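PDB 3TP4: computational Design of Enzyme from Synthetic construct, which probably presents a computationally designed, activated serine of a catalytic triad on a TIM-barrel scaffold related to glycosyl hydrolase family 26. Local coordinates for residues P64-W69 and V107-A112; S278-F283 and A317-G322; V289-S294 and A325-H330. All coordinates share one frame; numbering follows the deposited sequence.

Interaction 1 (P64-W69 and V107-A112); sequences PAVFGW and VNTVGA
The beta-alpha-beta unit made of strand 66-70, helix 87-104 and strand 107-113 brings two neighbouring parallel strands of the TIM barrel together here. Their backbones zip in register from Val66 opposite Val107 to Trp69 opposite Val110. Val107 uses both of its backbone groups: its N meets Ala65 O at 2.7 Å, and its O takes the Phe67 N-H nearly along the C=O axis. Thr109 also uses both groups: its N meets Phe67 O from above the carbonyl plane, and its O takes the Trp69 N-H in a bond bent to 130° at the hydrogen. Gly111 N then closes on Trp69 O.

The face turned to helix 87-104 carries Phe67, Trp69, Asn108 and Val110. Trp69 NE1 donates to Asn108 OD1 at 2.9 Å, an almost straight bond (172°) that falls on a lone pair of the amide oxygen. OD1 lies at the indole edge, in the ring plane, and the amide is turned only 19° from it. Val110 CG2 comes to 4.1 Å from Trp69 CD1, while Phe94 of the helix meets the indole edge-to-face.

On the other face, Thr109 CG2 sits 3.4 Å from Gly68 CA and 3.9 Å from Val66 CG1. Thr109 OG1, anti to its own backbone N, is hydrogen-bonded to Val169 O on the next strand.

The chemistry differs between the two faces. OD1 accepting from Trp69 and ND2 giving a weak bond to Ile98 O probably fix the rotation of a buried amide under the helix, whereas Thr109 offers a methyl group toward the barrel interior.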
loop_
_atom_site.group_PDB
_atom_site.type_symbol
_atom_site.label_atom_id
_atom_site.label_comp_id
_atom_site.label_asym_id
_atom_site.label_seq_id
_atom_site.Cartn_x
_atom_site.Cartn_y
_atom_site.Cartn_z
ATOM N N PRO A 64 -7.581 1.922 18.500
ATOM C CA PRO A 64 -8.007 1.255 17.261
ATOM C C PRO A 64 -7.277 -0.066 17.091
ATOM O O PRO A 64 -6.209 -0.260 17.683
ATOM C CB PRO A 64 -7.573 2.227 16.161
ATOM C CG PRO A 64 -6.490 3.058 16.789
ATOM C CD PRO A 64 -6.796 3.144 18.247
ATOM N N ALA A 65 -7.845 -0.965 16.296
ATOM C CA ALA A 65 -7.188 -2.240 15.996
ATOM C C ALA A 65 -6.067 -2.022 14.986
ATOM O O ALA A 65 -5.100 -2.787 14.945
ATOM C CB ALA A 65 -8.197 -3.263 15.452
ATOM N N VAL A 66 -6.202 -0.982 14.165
ATOM C CA VAL A 66 -5.168 -0.662 13.181
ATOM C C VAL A 66 -4.584 0.734 13.447
ATOM O O VAL A 66 -5.322 1.703 13.582
ATOM C CB VAL A 66 -5.702 -0.773 11.739
ATOM C CG1 VAL A 66 -4.785 -0.024 10.772
ATOM C CG2 VAL A 66 -5.854 -2.266 11.320
ATOM N N PHE A 67 -3.261 0.813 13.555
ATOM C CA PHE A 67 -2.556 2.080 13.747
ATOM C C PHE A 67 -1.910 2.447 12.420
ATOM O O PHE A 67 -1.007 1.743 11.955
ATOM C CB PHE A 67 -1.440 1.918 14.798
ATOM C CG PHE A 67 -1.930 1.790 16.234
ATOM C CD1 PHE A 67 -2.790 0.767 16.609
ATOM C CD2 PHE A 67 -1.479 2.665 17.215
ATOM C CE1 PHE A 67 -3.217 0.634 17.935
ATOM C CE2 PHE A 67 -1.903 2.536 18.546
ATOM C CZ PHE A 67 -2.769 1.526 18.900
ATOM N N GLY A 68 -2.357 3.533 11.798
ATOM C CA GLY A 68 -1.791 3.948 10.524
ATOM C C GLY A 68 -0.719 5.021 10.691
ATOM O O GLY A 68 -0.773 5.809 11.632
ATOM N N TRP A 69 0.245 5.048 9.772
ATOM C CA TRP A 69 1.352 6.003 9.802
ATOM C C TRP A 69 1.808 6.335 8.381
ATOM O O TRP A 69 1.643 5.527 7.472
ATOM C CB TRP A 69 2.555 5.401 10.503
ATOM C CG TRP A 69 2.292 4.689 11.747
ATOM C CD1 TRP A 69 2.253 3.342 11.923
ATOM C CD2 TRP A 69 2.087 5.271 13.034
ATOM N NE1 TRP A 69 2.023 3.046 13.238
ATOM C CE2 TRP A 69 1.920 4.215 13.944
ATOM C CE3 TRP A 69 2.023 6.589 13.503
ATOM C CZ2 TRP A 69 1.683 4.430 15.304
ATOM C CZ3 TRP A 69 1.792 6.803 14.853
ATOM C CH2 TRP A 69 1.621 5.732 15.736
ATOM N N VAL A 107 -2.522 -3.495 15.016
ATOM C CA VAL A 107 -1.822 -3.863 13.782
ATOM C C VAL A 107 -1.335 -2.584 13.091
ATOM O O VAL A 107 -2.061 -1.597 13.001
ATOM C CB VAL A 107 -2.749 -4.665 12.819
ATOM C CG1 VAL A 107 -2.086 -4.880 11.444
ATOM C CG2 VAL A 107 -3.134 -6.009 13.443
ATOM N N ASN A 108 -0.098 -2.596 12.615
ATOM C CA ASN A 108 0.495 -1.399 12.038
ATOM C C ASN A 108 0.419 -1.363 10.517
ATOM O O ASN A 108 0.735 -2.349 9.844
ATOM C CB ASN A 108 1.965 -1.263 12.472
ATOM C CG ASN A 108 2.111 -0.824 13.924
ATOM O OD1 ASN A 108 2.016 0.366 14.235
ATOM N ND2 ASN A 108 2.357 -1.779 14.815
ATOM N N THR A 109 0.009 -0.221 9.981
ATOM C CA THR A 109 0.120 0.013 8.548
ATOM C C THR A 109 0.903 1.298 8.284
ATOM O O THR A 109 0.726 2.302 8.982
ATOM C CB THR A 109 -1.250 0.085 7.867
ATOM O OG1 THR A 109 -1.062 0.234 6.453
ATOM C CG2 THR A 109 -2.043 1.271 8.392
ATOM N N VAL A 110 1.780 1.245 7.284
ATOM C CA VAL A 110 2.645 2.360 6.920
ATOM C C VAL A 110 2.497 2.618 5.430
ATOM O O VAL A 110 2.680 1.711 4.609
ATOM C CB VAL A 110 4.125 2.050 7.222
ATOM C CG1 VAL A 110 5.029 3.082 6.549
ATOM C CG2 VAL A 110 4.382 1.969 8.748
ATOM N N GLY A 111 2.153 3.852 5.078
ATOM C CA GLY A 111 1.896 4.201 3.688
ATOM C C GLY A 111 2.880 5.251 3.208
ATOM O O GLY A 111 3.293 6.111 3.977
ATOM N N ALA A 112 3.280 5.169 1.945
ATOM C CA ALA A 112 4.132 6.189 1.344
ATOM C C ALA A 112 3.312 6.946 0.311
ATOM O O ALA A 112 2.956 6.391 -0.734
ATOM C CB ALA A 112 5.358 5.546 0.687
#

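Interaction 2 (S278-F283 and A317-G322); sequences SAFTRF and AYMETG
Both faces of the Phe283 ring are covered. The terminal methyl CE of Met319, a selenomethionine, stands over the centre of one face, 3.3 Å from the ring centroid, with SE above the same face in a Met-aromatic contact. Thr321 CB lies over the opposite face toward the rim, a CH-pi contact of 4.2 Å to the centroid. The Tyr318 ring receives Ala279 CB on one face, 3.5 Å from its centroid, and has a water in plane at its edge. Phe283 CB in turn rests on a face of the Phe280 ring.

Torsions bring these groups together. CG of Phe283, Tyr318 and Met319 is in each case tucked over the backbone, flanked by N and C (chi1 89° for Phe283), and Met319 bends again at its last torsion, folding CE onto the ring. An alanine at Phe283 would lose the whole ring and would probably leave the methyl of Met319 and one side of Thr321 poorly packed.

The Phe283 backbone is gripped twice: its N donates to Glu320 O at 2.9 Å, and its O takes the Thr321 OG1 proton on a lone pair at 2.6 Å. A second water links Arg282 NE to Glu320 O. Upstream, Ala317 N donates to Ser278 O, and Phe280, the centre of an inverse gamma turn, gives only a weak bond from its N to Tyr318 O.

Glu320 extends with CG anti to its backbone N. The water at the Tyr318 edge donates to OE1, at 2.6 Å, and to Thr281 O; OE2 bonds His37 ND1. Strand 318-321 of the barrel thus carries a carboxylate, consistent with the designed triad of Ser70, His37 and Glu320, and the neighbouring segment 278-283 reaches it through a water.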
loop_
_atom_site.group_PDB
_atom_site.type_symbol
_atom_site.label_atom_id
_atom_site.label_comp_id
_atom_site.label_asym_id
_atom_site.label_seq_id
_atom_site.Cartn_x
_atom_site.Cartn_y
_atom_site.Cartn_z
ATOM N N SER A 278 -8.692 -8.415 1.051
ATOM C CA SER A 278 -9.151 -7.083 0.680
ATOM C C SER A 278 -9.443 -6.287 1.942
ATOM O O SER A 278 -9.795 -6.860 2.981
ATOM C CB SER A 278 -10.405 -7.156 -0.188
ATOM O OG SER A 278 -11.455 -7.822 0.506
ATOM N N ALA A 279 -9.307 -4.965 1.855
ATOM C CA ALA A 279 -9.564 -4.102 3.008
ATOM C C ALA A 279 -10.076 -2.754 2.524
ATOM O O ALA A 279 -9.737 -2.318 1.426
ATOM C CB ALA A 279 -8.297 -3.917 3.829
ATOM N N PHE A 280 -10.912 -2.113 3.333
ATOM C CA PHE A 280 -11.404 -0.760 3.046
ATOM C C PHE A 280 -10.322 0.223 3.534
ATOM O O PHE A 280 -10.470 0.879 4.567
ATOM C CB PHE A 280 -12.739 -0.554 3.787
ATOM C CG PHE A 280 -13.500 0.704 3.401
ATOM C CD1 PHE A 280 -12.984 1.621 2.487
ATOM C CD2 PHE A 280 -14.739 0.972 3.989
ATOM C CE1 PHE A 280 -13.700 2.797 2.159
ATOM C CE2 PHE A 280 -15.458 2.131 3.676
ATOM C CZ PHE A 280 -14.948 3.043 2.763
ATOM N N THR A 281 -9.223 0.310 2.789
ATOM C CA THR A 281 -8.001 0.937 3.300
ATOM C C THR A 281 -8.191 2.346 3.833
ATOM O O THR A 281 -7.582 2.717 4.832
ATOM C CB THR A 281 -6.836 0.900 2.267
ATOM O OG1 THR A 281 -7.326 1.219 0.954
ATOM C CG2 THR A 281 -6.197 -0.486 2.262
ATOM N N ARG A 282 -9.025 3.138 3.176
ATOM C CA ARG A 282 -9.278 4.482 3.665
ATOM C C ARG A 282 -10.743 4.856 3.580
ATOM O O ARG A 282 -11.380 4.701 2.530
ATOM C CB ARG A 282 -8.434 5.498 2.892
ATOM C CG ARG A 282 -6.950 5.359 3.118
ATOM C CD ARG A 282 -6.202 6.474 2.392
ATOM N NE ARG A 282 -6.211 7.725 3.153
ATOM C CZ ARG A 282 -5.552 8.820 2.778
ATOM N NH1 ARG A 282 -4.846 8.819 1.649
ATOM N NH2 ARG A 282 -5.591 9.912 3.525
ATOM N N PHE A 283 -11.271 5.346 4.695
ATOM C CA PHE A 283 -12.644 5.820 4.746
ATOM C C PHE A 283 -12.723 7.035 5.654
ATOM O O PHE A 283 -11.900 7.198 6.557
ATOM C CB PHE A 283 -13.587 4.716 5.243
ATOM C CG PHE A 283 -13.758 4.673 6.748
ATOM C CD1 PHE A 283 -12.778 4.120 7.562
ATOM C CD2 PHE A 283 -14.907 5.171 7.341
ATOM C CE1 PHE A 283 -12.948 4.053 8.941
ATOM C CE2 PHE A 283 -15.081 5.124 8.723
ATOM C CZ PHE A 283 -14.099 4.563 9.526
ATOM N N ALA A 317 -11.206 -6.561 5.598
ATOM C CA ALA A 317 -10.476 -6.816 6.841
ATOM C C ALA A 317 -10.354 -5.633 7.793
ATOM O O ALA A 317 -10.367 -5.815 9.007
ATOM C CB ALA A 317 -9.102 -7.369 6.523
ATOM N N TYR A 318 -10.196 -4.434 7.244
ATOM C CA TYR A 318 -10.081 -3.232 8.069
ATOM C C TYR A 318 -10.539 -1.983 7.333
ATOM O O TYR A 318 -10.765 -2.007 6.115
ATOM C CB TYR A 318 -8.650 -3.062 8.623
ATOM C CG TYR A 318 -7.533 -2.921 7.589
ATOM C CD1 TYR A 318 -6.827 -4.039 7.143
ATOM C CD2 TYR A 318 -7.156 -1.669 7.095
ATOM C CE1 TYR A 318 -5.796 -3.925 6.218
ATOM C CE2 TYR A 318 -6.106 -1.538 6.157
ATOM C CZ TYR A 318 -5.433 -2.672 5.732
ATOM O OH TYR A 318 -4.412 -2.575 4.800
HETATM N N MSE A 319 -10.699 -0.900 8.082
HETATM C CA MSE A 319 -11.066 0.388 7.509
HETATM C C MSE A 319 -10.442 1.489 8.364
HETATM O O MSE A 319 -10.732 1.605 9.554
HETATM C CB MSE A 319 -12.587 0.541 7.479
HETATM C CG MSE A 319 -13.226 0.438 8.846
HETATM SE SE MSE A 319 -15.160 0.187 8.686
HETATM C CE MSE A 319 -15.646 1.871 7.811
ATOM N N GLU A 320 -9.576 2.288 7.749
ATOM C CA GLU A 320 -8.791 3.281 8.469
ATOM C C GLU A 320 -9.259 4.687 8.104
ATOM O O GLU A 320 -9.460 4.995 6.925
ATOM C CB GLU A 320 -7.297 3.125 8.124
ATOM C CG GLU A 320 -6.408 4.088 8.917
ATOM C CD GLU A 320 -4.996 4.206 8.334
ATOM O OE1 GLU A 320 -4.512 3.243 7.697
ATOM O OE2 GLU A 320 -4.367 5.264 8.537
ATOM N N THR A 321 -9.448 5.540 9.107
ATOM C CA THR A 321 -9.821 6.929 8.844
ATOM C C THR A 321 -8.671 7.876 9.208
ATOM O O THR A 321 -7.664 7.454 9.778
ATOM C CB THR A 321 -11.135 7.343 9.553
ATOM O OG1 THR A 321 -11.731 8.458 8.867
ATOM C CG2 THR A 321 -10.868 7.731 11.005
ATOM N N GLY A 322 -8.834 9.153 8.882
ATOM C CA GLY A 322 -7.708 10.071 8.836
ATOM C C GLY A 322 -7.188 10.633 10.152
ATOM O O GLY A 322 -7.764 10.433 11.226
HETATM O O HOH W 1 -5.005 1.974 5.466
HETATM O O HOH W 2 -8.020 7.326 5.875
#

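Interaction 3 (V289-S294 and A325-H330); sequences VGTNGS and ADAGQH
Backbone bonds dominate where loops 289-294 and 325-330 meet. Val289 N donates to His330 O at 2.8 Å, nearly along the C=O axis. Two consecutive amides, of Thr291 and Asn292, each use a lone pair of consecutive carbonyls: Thr291 N binds Ala327 O at 3.0 Å, and Asn292 N binds Gly328 O at 3.1 Å. Thr291 OG1 adds a weak bond to Ala327 O. A water takes the N-H groups of Gly290 and His330 and lies 2.7 Å from Gly328 O, to which it can donate, joining both loops once more.

Side-chain bonds shape the second loop. Asp326 OD1 accepts from Gln329 N at 2.8 Å, an Asx motif, and His330 ND1 donates to Asp326 O. With His330 NE2 bonded to Asp337, the imidazole is held at both nitrogens, and the nearby carboxylate would probably favour its charged form.

Packing is close. One face of the His330 ring covers the Val289-Gly290 peptide, with Gly290 N above the rim, and Val289 CG2 lies 3.9 Å from His330 CD2. A beta carbon on Gly290 would fall 2.2 Å from Ala327 O, and one on Gly328 would collide with Asn292 ND2, so both positions suit glycine.

A type I turn from Gly290 to Gly293, closed by Gly293 N to Gly290 O, presents the paired amides. The two loops follow successive strands 282-285 and 318-321, as beta-alpha loops do at the C-terminal end of a TIM barrel.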
loop_
_atom_site.group_PDB
_atom_site.type_symbol
_atom_site.label_atom_id
_atom_site.label_comp_id
_atom_site.label_asym_id
_atom_site.label_seq_id
_atom_site.Cartn_x
_atom_site.Cartn_y
_atom_site.Cartn_z
ATOM N N VAL A 289 -14.551 15.857 10.337
ATOM C CA VAL A 289 -15.756 16.103 11.112
ATOM C C VAL A 289 -15.589 17.316 12.018
ATOM O O VAL A 289 -16.408 17.558 12.903
ATOM C CB VAL A 289 -16.119 14.879 11.978
ATOM C CG1 VAL A 289 -16.341 13.657 11.090
ATOM C CG2 VAL A 289 -15.021 14.611 12.996
ATOM N N GLY A 290 -14.517 18.070 11.801
ATOM C CA GLY A 290 -14.259 19.260 12.590
ATOM C C GLY A 290 -14.754 20.526 11.913
ATOM O O GLY A 290 -15.651 20.484 11.074
ATOM N N THR A 291 -14.144 21.650 12.282
ATOM C CA THR A 291 -14.553 22.986 11.847
ATOM C C THR A 291 -14.699 23.136 10.340
ATOM O O THR A 291 -15.705 23.644 9.849
ATOM C CB THR A 291 -13.530 24.030 12.320
ATOM O OG1 THR A 291 -13.436 23.989 13.749
ATOM C CG2 THR A 291 -13.938 25.422 11.871
ATOM N N ASN A 292 -13.682 22.701 9.608
ATOM C CA ASN A 292 -13.680 22.842 8.162
ATOM C C ASN A 292 -14.349 21.654 7.484
ATOM O O ASN A 292 -14.310 21.520 6.260
ATOM C CB ASN A 292 -12.248 23.011 7.656
ATOM C CG ASN A 292 -11.528 24.159 8.338
ATOM O OD1 ASN A 292 -12.128 25.197 8.628
ATOM N ND2 ASN A 292 -10.239 23.973 8.614
ATOM N N GLY A 293 -14.971 20.795 8.286
ATOM C CA GLY A 293 -15.577 19.591 7.755
ATOM C C GLY A 293 -17.090 19.631 7.748
ATOM O O GLY A 293 -17.703 20.698 7.661
ATOM N N SER A 294 -17.692 18.451 7.841
ATOM C CA SER A 294 -19.140 18.317 7.840
ATOM C C SER A 294 -19.568 17.356 8.941
ATOM O O SER A 294 -18.744 16.616 9.494
ATOM C CB SER A 294 -19.619 17.781 6.489
ATOM O OG SER A 294 -19.175 18.606 5.430
ATOM N N ALA A 325 -5.556 16.115 13.285
ATOM C CA ALA A 325 -4.525 17.150 13.355
ATOM C C ALA A 325 -4.915 18.289 14.288
ATOM O O ALA A 325 -4.184 18.610 15.222
ATOM C CB ALA A 325 -4.210 17.683 11.971
ATOM N N ASP A 326 -6.074 18.892 14.042
ATOM C CA ASP A 326 -6.536 20.006 14.864
ATOM C C ASP A 326 -8.048 20.186 14.762
ATOM O O ASP A 326 -8.715 19.465 14.022
ATOM C CB ASP A 326 -5.813 21.292 14.451
ATOM C CG ASP A 326 -5.858 21.525 12.958
ATOM O OD1 ASP A 326 -6.951 21.408 12.366
ATOM O OD2 ASP A 326 -4.799 21.813 12.367
ATOM N N ALA A 327 -8.576 21.163 15.495
ATOM C CA ALA A 327 -10.017 21.394 15.546
ATOM C C ALA A 327 -10.623 21.535 14.158
ATOM O O ALA A 327 -11.730 21.056 13.896
ATOM C CB ALA A 327 -10.339 22.628 16.394
ATOM N N GLY A 328 -9.907 22.219 13.276
ATOM C CA GLY A 328 -10.393 22.432 11.924
ATOM C C GLY A 328 -10.387 21.156 11.103
ATOM O O GLY A 328 -11.318 20.894 10.343
ATOM N N GLN A 329 -9.330 20.361 11.250
ATOM C CA GLN A 329 -9.192 19.143 10.450
ATOM C C GLN A 329 -8.923 17.911 11.309
ATOM O O GLN A 329 -7.805 17.688 11.779
ATOM C CB GLN A 329 -8.079 19.297 9.414
ATOM C CG GLN A 329 -8.047 18.170 8.406
ATOM C CD GLN A 329 -6.955 18.345 7.382
ATOM O OE1 GLN A 329 -5.982 19.063 7.611
ATOM N NE2 GLN A 329 -7.112 17.694 6.235
ATOM N N HIS A 330 -9.958 17.110 11.509
ATOM C CA HIS A 330 -9.799 15.849 12.212
ATOM C C HIS A 330 -10.905 14.892 11.784
ATOM O O HIS A 330 -11.959 15.322 11.314
ATOM C CB HIS A 330 -9.751 16.057 13.735
ATOM C CG HIS A 330 -11.012 16.614 14.324
ATOM N ND1 HIS A 330 -11.321 17.959 14.298
ATOM C CD2 HIS A 330 -12.022 16.010 15.001
ATOM C CE1 HIS A 330 -12.473 18.157 14.916
ATOM N NE2 HIS A 330 -12.920 16.993 15.353
HETATM O O HOH W 3 -12.345 18.407 10.023
#

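Interactions 1 and 2 share the parallel barrel sheet, their centres 10 Å apart, and meet across its interior: Thr109 CG2 lies 3.2 Å from Glu320 OE1, and Gly68 CA packs on the same carboxylate. Interaction 3 sits farther out, its centre 21 Å from that of interaction 1 and 20 Å from that of interaction 2. Along the chain, interaction 1 closes before the others open, while interactions 2 and 3 interleave, each strand of one leading toward a loop of the other. The same two successive segments of chain therefore meet twice, in the barrel wall and again in the loops beyond. Interactions 1 and 2 thus both border the carboxylate of the probable triad, while interaction 3 lies away from it.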